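Local coordinates for protein beta-1,4-mannanase (Aplysia kurodai, PDB 3VUP) that probably hydrolyses the beta-1,4-mannosidic bonds of mannan, as a digestive-fluid endo-mannanase built on a TIM barrel, at residues A[16-21]-A[56-61]; A[222-227]-A[259-264]. All coordinates share one frame; numbering follows the deposited sequence. Where two conformers were deposited one is given.

Contact 1 and contact 2 each join a pair of adjacent parallel strands in the same closed eight-stranded barrel, the first between its opening two strands and the second between its fifth and sixth. Their centres lie 15 Å apart, and side chains bridge that distance inside the barrel. R60 of contact 1 packs against contact 2, with R60 NE 3.3 Å from Q260 OE1 and R60 NH2 3.6 Å from H262 CE1. A bound Tris molecule, probably from the crystallisation liquor, lies about 5 Å from the R60 side chain and about 4 Å from that of H262, consistent with both contacts reaching toward the substrate cleft.

Contact 1: residues A[16-21]-A[56-61]; sequences VFLSGG and GNSMRL
Residues G20, G21, S58 and R60 form a buried parallel strand pairing between the first two strands of the TIM barrel, 18-22 and 58-65, which with helix 36-53 make up one beta-alpha-beta unit. The two short strands diverge by 47°. The pairing starts where N57 N donates to S19 O over 2.8 Å, and the parallel ladder then runs through G20 and G21, with G21 N reaching S58 O over 3.2 Å and R60 N donating to G21 O over 2.9 Å. Just before the strands begin, the side chain of N57 ties the two chains together. Its CG is tucked between the backbone N and the carbonyl carbon (chi1 65°), which turns the amide back along the edge of residues 17-19. There N57 ND2 donates almost straight (167° at the hydrogen) to F17 O over 2.9 Å, and N57 OD1 accepts from S19 N over 2.8 Å. In the conformer described here, S58 OG donates to N57 OD1 over 2.9 Å from the opposite face of the amide, and lies against L18 CB. ND2 also bonds to I347 O, so the amide is gripped at both ends and held against rotation. An alanine at N57 would probably leave S19 N without this acceptor and F17 O without this donor. The R60 chain runs extended into the barrel, where its guanidinium meets D158 and E293 in salt bridges and N22 and N161 in hydrogen bonds. At G20 a side chain would run into S58 O; instead the bare G20 CA sits 3.3 Å from S58 O in a CA-H...O contact.

Contact 2: residues A[222-227]-A[259-264]; sequences MGVWNP and YQFHSY. With SO4 (sulfate ion), chain D.
V224 is the pivot of a parallel ladder with strand 259-262, its N donating to Q260 O over 3.0 Å and its O accepting from H262 N over 3.0 Å, with the short strands at 33° to each other. At both ends of this ladder water fills in: one water accepts from Q260 N and lies 2.9 Å from M222 O, and another links W225 O to Y264 N. On the face toward the barrel interior, H262 NE2 donates to Q260 OE1 over 2.8 Å. The bond leaves in the plane of the imidazole but meets the amide from above, 43° out of its plane. H262 ND1 is held by E162 and Q260 NE2 by D158, which fixes how both flat groups are turned. V224 O sits 3.0 Å above one face of the H262 ring, near its rim. Both H262 NE2 and Q260 OE1 occupy the room a side chain on G223 would need; with CG anti to its backbone N, the extended Q260 chain carries its amide across G223 CA. On the side carrying V224 and F261 the contact is apolar. P227 CB stands over the middle of the F261 ring, 3.5 Å from its centroid and 7° off the normal, a CH-pi contact, while V224 CG2 approaches F261 CD1 at 3.9 Å. At the start of the strand, Y259 OH donates over 2.7 Å to O3 of a sulfate probably from the crystallisation liquor. H262 and Y264, whose hydroxyl bonds to E293, line the C-terminal mouth of the TIM barrel, with E162 just after the fourth strand and E293 at the end of the seventh, the positions where clan GH-A glycosidases carry their catalytic glutamates, consistent with this being the mannanase active site.

Contact 1: residues A[16-21]-A[56-61]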
loop_
_atom_site.group_PDB
_atom_site.type_symbol
_atom_site.label_atom_id
_atom_site.label_comp_id
_atom_site.label_asym_id
_atom_site.label_seq_id
_atom_site.Cartn_x
_atom_site.Cartn_y
_atom_site.Cartn_z
ATOM N N VAL A 16 -8.781 11.625 11.725
ATOM C CA VAL A 16 -7.398 11.257 11.996
ATOM C C VAL A 16 -6.550 11.457 10.743
ATOM O O VAL A 16 -6.998 11.156 9.633
ATOM C CB VAL A 16 -7.293 9.781 12.510
ATOM C CG1 VAL A 16 -7.873 8.803 11.504
ATOM C CG2 VAL A 16 -5.869 9.394 12.854
ATOM N N PHE A 17 -5.332 11.962 10.932
ATOM C CA PHE A 17 -4.328 12.026 9.880
ATOM C C PHE A 17 -3.364 10.874 10.110
ATOM O O PHE A 17 -2.902 10.678 11.237
ATOM C CB PHE A 17 -3.594 13.368 9.939
ATOM C CG PHE A 17 -2.544 13.542 8.873
ATOM C CD1 PHE A 17 -2.855 14.113 7.639
ATOM C CD2 PHE A 17 -1.238 13.139 9.108
ATOM C CE1 PHE A 17 -1.882 14.277 6.660
ATOM C CE2 PHE A 17 -0.265 13.302 8.146
ATOM C CZ PHE A 17 -0.585 13.879 6.915
ATOM N N LEU A 18 -3.071 10.107 9.062
ATOM C CA LEU A 18 -2.206 8.943 9.205
ATOM C C LEU A 18 -0.749 9.346 9.015
ATOM O O LEU A 18 -0.329 9.680 7.907
ATOM C CB LEU A 18 -2.597 7.863 8.198
ATOM C CG LEU A 18 -4.060 7.414 8.261
ATOM C CD1 LEU A 18 -4.370 6.437 7.149
ATOM C CD2 LEU A 18 -4.369 6.784 9.601
ATOM N N SER A 19 0.020 9.318 10.096
ATOM C CA SER A 19 1.399 9.780 10.078
ATOM C C SER A 19 2.337 8.661 10.500
ATOM O O SER A 19 2.166 8.076 11.572
ATOM C CB SER A 19 1.558 10.933 11.068
ATOM O OG SER A 19 2.916 11.316 11.145
ATOM N N GLY A 20 3.340 8.357 9.688
ATOM C CA GLY A 20 4.271 7.328 10.086
ATOM C C GLY A 20 5.220 7.011 8.963
ATOM O O GLY A 20 5.756 7.907 8.299
ATOM N N GLY A 21 5.434 5.726 8.732
ATOM C CA GLY A 21 6.385 5.334 7.723
ATOM C C GLY A 21 6.243 3.904 7.268
ATOM O O GLY A 21 5.407 3.138 7.763
ATOM N N GLY A 56 4.266 8.744 15.723
ATOM C CA GLY A 56 3.605 8.151 14.579
ATOM C C GLY A 56 2.408 7.331 15.008
ATOM O O GLY A 56 2.340 6.863 16.147
ATOM N N ASN A 57 1.475 7.137 14.079
ATOM C CA ASN A 57 0.316 6.285 14.313
ATOM C C ASN A 57 0.124 5.212 13.243
ATOM O O ASN A 57 -0.857 4.479 13.309
ATOM C CB ASN A 57 -0.976 7.105 14.472
ATOM C CG ASN A 57 -1.372 7.842 13.207
ATOM O OD1 ASN A 57 -0.917 7.526 12.102
ATOM N ND2 ASN A 57 -2.233 8.831 13.363
ATOM N N SER A 58 1.035 5.109 12.271
ATOM C CA SER A 58 0.833 4.281 11.065
ATOM C C SER A 58 2.119 3.606 10.623
ATOM O O SER A 58 3.132 4.301 10.509
ATOM C CB SER A 58 0.418 5.170 9.888
ATOM O OG SER A 58 -0.915 5.611 9.986
ATOM N N MET A 59 2.071 2.316 10.300
ATOM C CA MET A 59 3.204 1.585 9.738
ATOM C C MET A 59 2.754 0.799 8.501
ATOM O O MET A 59 1.840 -0.021 8.619
ATOM C CB MET A 59 3.743 0.601 10.782
ATOM C CG MET A 59 4.976 -0.186 10.363
ATOM S SD MET A 59 6.523 0.725 10.485
ATOM C CE MET A 59 6.939 0.493 12.214
ATOM N N ARG A 60 3.403 1.019 7.360
ATOM C CA ARG A 60 3.224 0.175 6.183
ATOM C C ARG A 60 4.389 -0.810 6.167
ATOM O O ARG A 60 5.534 -0.426 6.400
ATOM C CB ARG A 60 3.223 1.032 4.918
ATOM C CG ARG A 60 3.101 0.240 3.609
ATOM C CD ARG A 60 2.803 1.190 2.480
ATOM N NE ARG A 60 2.642 0.619 1.143
ATOM C CZ ARG A 60 3.515 0.742 0.145
ATOM N NH1 ARG A 60 4.715 1.285 0.336
ATOM N NH2 ARG A 60 3.184 0.295 -1.060
ATOM N N LEU A 61 4.105 -2.084 5.915
ATOM C CA LEU A 61 5.161 -3.092 5.824
ATOM C C LEU A 61 4.720 -4.173 4.852
ATOM O O LEU A 61 3.524 -4.381 4.628
ATOM C CB LEU A 61 5.537 -3.675 7.190
ATOM C CG LEU A 61 4.641 -4.745 7.823
ATOM C CD1 LEU A 61 5.304 -5.281 9.079
ATOM C CD2 LEU A 61 3.263 -4.205 8.155
#

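Contact 2: residues A[222-227]-A[259-264]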
loop_
_atom_site.group_PDB
_atom_site.type_symbol
_atom_site.label_atom_id
_atom_site.label_comp_id
_atom_site.label_asym_id
_atom_site.label_seq_id
_atom_site.Cartn_x
_atom_site.Cartn_y
_atom_site.Cartn_z
ATOM N N MET A 222 -3.939 0.638 -2.603
ATOM C CA MET A 222 -2.863 0.156 -3.456
ATOM C C MET A 222 -1.944 1.358 -3.653
ATOM O O MET A 222 -2.417 2.482 -3.836
ATOM C CB MET A 222 -3.438 -0.391 -4.770
ATOM C CG MET A 222 -2.421 -0.748 -5.844
ATOM S SD MET A 222 -1.874 0.709 -6.777
ATOM C CE MET A 222 -3.461 1.329 -7.330
ATOM N N GLY A 223 -0.634 1.139 -3.591
ATOM C CA GLY A 223 0.321 2.231 -3.658
ATOM C C GLY A 223 0.895 2.465 -5.048
ATOM O O GLY A 223 1.708 1.670 -5.532
ATOM N N VAL A 224 0.473 3.541 -5.701
ATOM C CA VAL A 224 0.986 3.839 -7.035
ATOM C C VAL A 224 2.369 4.469 -6.954
ATOM O O VAL A 224 2.695 5.186 -6.007
ATOM C CB VAL A 224 0.039 4.748 -7.860
ATOM C CG1 VAL A 224 -1.325 4.085 -8.024
ATOM C CG2 VAL A 224 -0.100 6.144 -7.257
ATOM N N TRP A 225 3.185 4.234 -7.971
ATOM C CA TRP A 225 4.547 4.758 -7.965
ATOM C C TRP A 225 4.603 6.271 -8.106
ATOM O O TRP A 225 5.570 6.908 -7.694
ATOM C CB TRP A 225 5.390 4.050 -9.028
ATOM C CG TRP A 225 5.846 4.867 -10.216
ATOM C CD1 TRP A 225 7.126 5.279 -10.461
ATOM C CD2 TRP A 225 5.064 5.318 -11.342
ATOM N NE1 TRP A 225 7.192 5.963 -11.650
ATOM C CE2 TRP A 225 5.942 6.001 -12.209
ATOM C CE3 TRP A 225 3.708 5.236 -11.693
ATOM C CZ2 TRP A 225 5.515 6.595 -13.398
ATOM C CZ3 TRP A 225 3.286 5.832 -12.881
ATOM C CH2 TRP A 225 4.189 6.495 -13.716
ATOM N N ASN A 226 3.546 6.826 -8.694
ATOM C CA ASN A 226 3.475 8.221 -9.090
ATOM C C ASN A 226 1.995 8.431 -9.419
ATOM O O ASN A 226 1.384 7.563 -10.044
ATOM C CB ASN A 226 4.355 8.408 -10.339
ATOM C CG ASN A 226 4.474 9.854 -10.791
ATOM O OD1 ASN A 226 3.470 10.550 -10.957
ATOM N ND2 ASN A 226 5.713 10.308 -11.005
ATOM N N PRO A 227 1.404 9.566 -9.007
ATOM C CA PRO A 227 -0.017 9.756 -9.313
ATOM C C PRO A 227 -0.352 9.848 -10.807
ATOM O O PRO A 227 -1.534 9.869 -11.133
ATOM C CB PRO A 227 -0.353 11.077 -8.608
ATOM C CG PRO A 227 0.956 11.773 -8.477
ATOM C CD PRO A 227 1.953 10.684 -8.224
ATOM N N TYR A 259 -6.902 6.187 -1.846
ATOM C CA TYR A 259 -5.784 6.138 -2.758
ATOM C C TYR A 259 -4.478 6.429 -2.018
ATOM O O TYR A 259 -4.474 7.033 -0.942
ATOM C CB TYR A 259 -5.998 7.148 -3.870
ATOM C CG TYR A 259 -7.137 6.857 -4.823
ATOM C CD1 TYR A 259 -7.199 5.664 -5.535
ATOM C CD2 TYR A 259 -8.118 7.814 -5.074
ATOM C CE1 TYR A 259 -8.219 5.432 -6.454
ATOM C CE2 TYR A 259 -9.135 7.590 -6.001
ATOM C CZ TYR A 259 -9.177 6.403 -6.692
ATOM O OH TYR A 259 -10.158 6.165 -7.631
ATOM N N GLN A 260 -3.377 5.996 -2.617
ATOM C CA GLN A 260 -2.062 6.098 -2.005
ATOM C C GLN A 260 -1.047 6.424 -3.085
ATOM O O GLN A 260 -0.806 5.622 -3.977
ATOM C CB GLN A 260 -1.697 4.780 -1.324
ATOM C CG GLN A 260 -0.323 4.827 -0.673
ATOM C CD GLN A 260 0.299 3.473 -0.402
ATOM O OE1 GLN A 260 1.524 3.357 -0.350
ATOM N NE2 GLN A 260 -0.527 2.441 -0.239
ATOM N N PHE A 261 -0.492 7.629 -3.016
ATOM C CA PHE A 261 0.506 8.085 -3.983
ATOM C C PHE A 261 1.906 7.949 -3.392
ATOM O O PHE A 261 2.125 8.278 -2.227
ATOM C CB PHE A 261 0.352 9.582 -4.269
ATOM C CG PHE A 261 -0.936 10.012 -4.946
ATOM C CD1 PHE A 261 -1.839 9.129 -5.522
ATOM C CD2 PHE A 261 -1.203 11.370 -5.026
ATOM C CE1 PHE A 261 -2.999 9.608 -6.149
ATOM C CE2 PHE A 261 -2.336 11.849 -5.651
ATOM C CZ PHE A 261 -3.232 10.969 -6.219
ATOM N N HIS A 262 2.869 7.538 -4.212
ATOM C CA HIS A 262 4.274 7.687 -3.858
ATOM C C HIS A 262 4.825 8.883 -4.615
ATOM O O HIS A 262 4.385 9.167 -5.729
ATOM C CB HIS A 262 5.049 6.422 -4.201
ATOM C CG HIS A 262 4.509 5.213 -3.519
ATOM N ND1 HIS A 262 4.910 3.932 -3.839
ATOM C CD2 HIS A 262 3.592 5.084 -2.532
ATOM C CE1 HIS A 262 4.263 3.071 -3.078
ATOM N NE2 HIS A 262 3.448 3.743 -2.284
ATOM N N SER A 263 5.774 9.589 -4.013
ATOM C CA SER A 263 6.335 10.747 -4.686
ATOM C C SER A 263 7.796 10.959 -4.360
ATOM O O SER A 263 8.169 11.173 -3.209
ATOM C CB SER A 263 5.533 12.008 -4.362
ATOM O OG SER A 263 6.000 13.128 -5.105
ATOM N N TYR A 264 8.606 10.935 -5.412
ATOM C CA TYR A 264 10.040 11.134 -5.324
ATOM C C TYR A 264 10.472 12.105 -6.413
ATOM O O TYR A 264 10.011 12.026 -7.551
ATOM C CB TYR A 264 10.758 9.807 -5.539
ATOM C CG TYR A 264 10.494 8.746 -4.496
ATOM C CD1 TYR A 264 11.216 8.721 -3.308
ATOM C CD2 TYR A 264 9.538 7.760 -4.702
ATOM C CE1 TYR A 264 11.011 7.745 -2.363
ATOM C CE2 TYR A 264 9.317 6.777 -3.751
ATOM C CZ TYR A 264 10.067 6.769 -2.584
ATOM O OH TYR A 264 9.904 5.793 -1.629
HETATM S S SO4 D . -12.807 8.893 -7.567
HETATM O O1 SO4 D . -14.234 8.650 -7.420
HETATM O O2 SO4 D . -12.195 8.944 -6.248
HETATM O O3 SO4 D . -12.193 7.820 -8.327
HETATM O O4 SO4 D . -12.614 10.185 -8.223
HETATM O O HOH W 1 -3.970 4.560 -5.026
HETATM O O HOH W 2 6.898 9.615 -7.738
#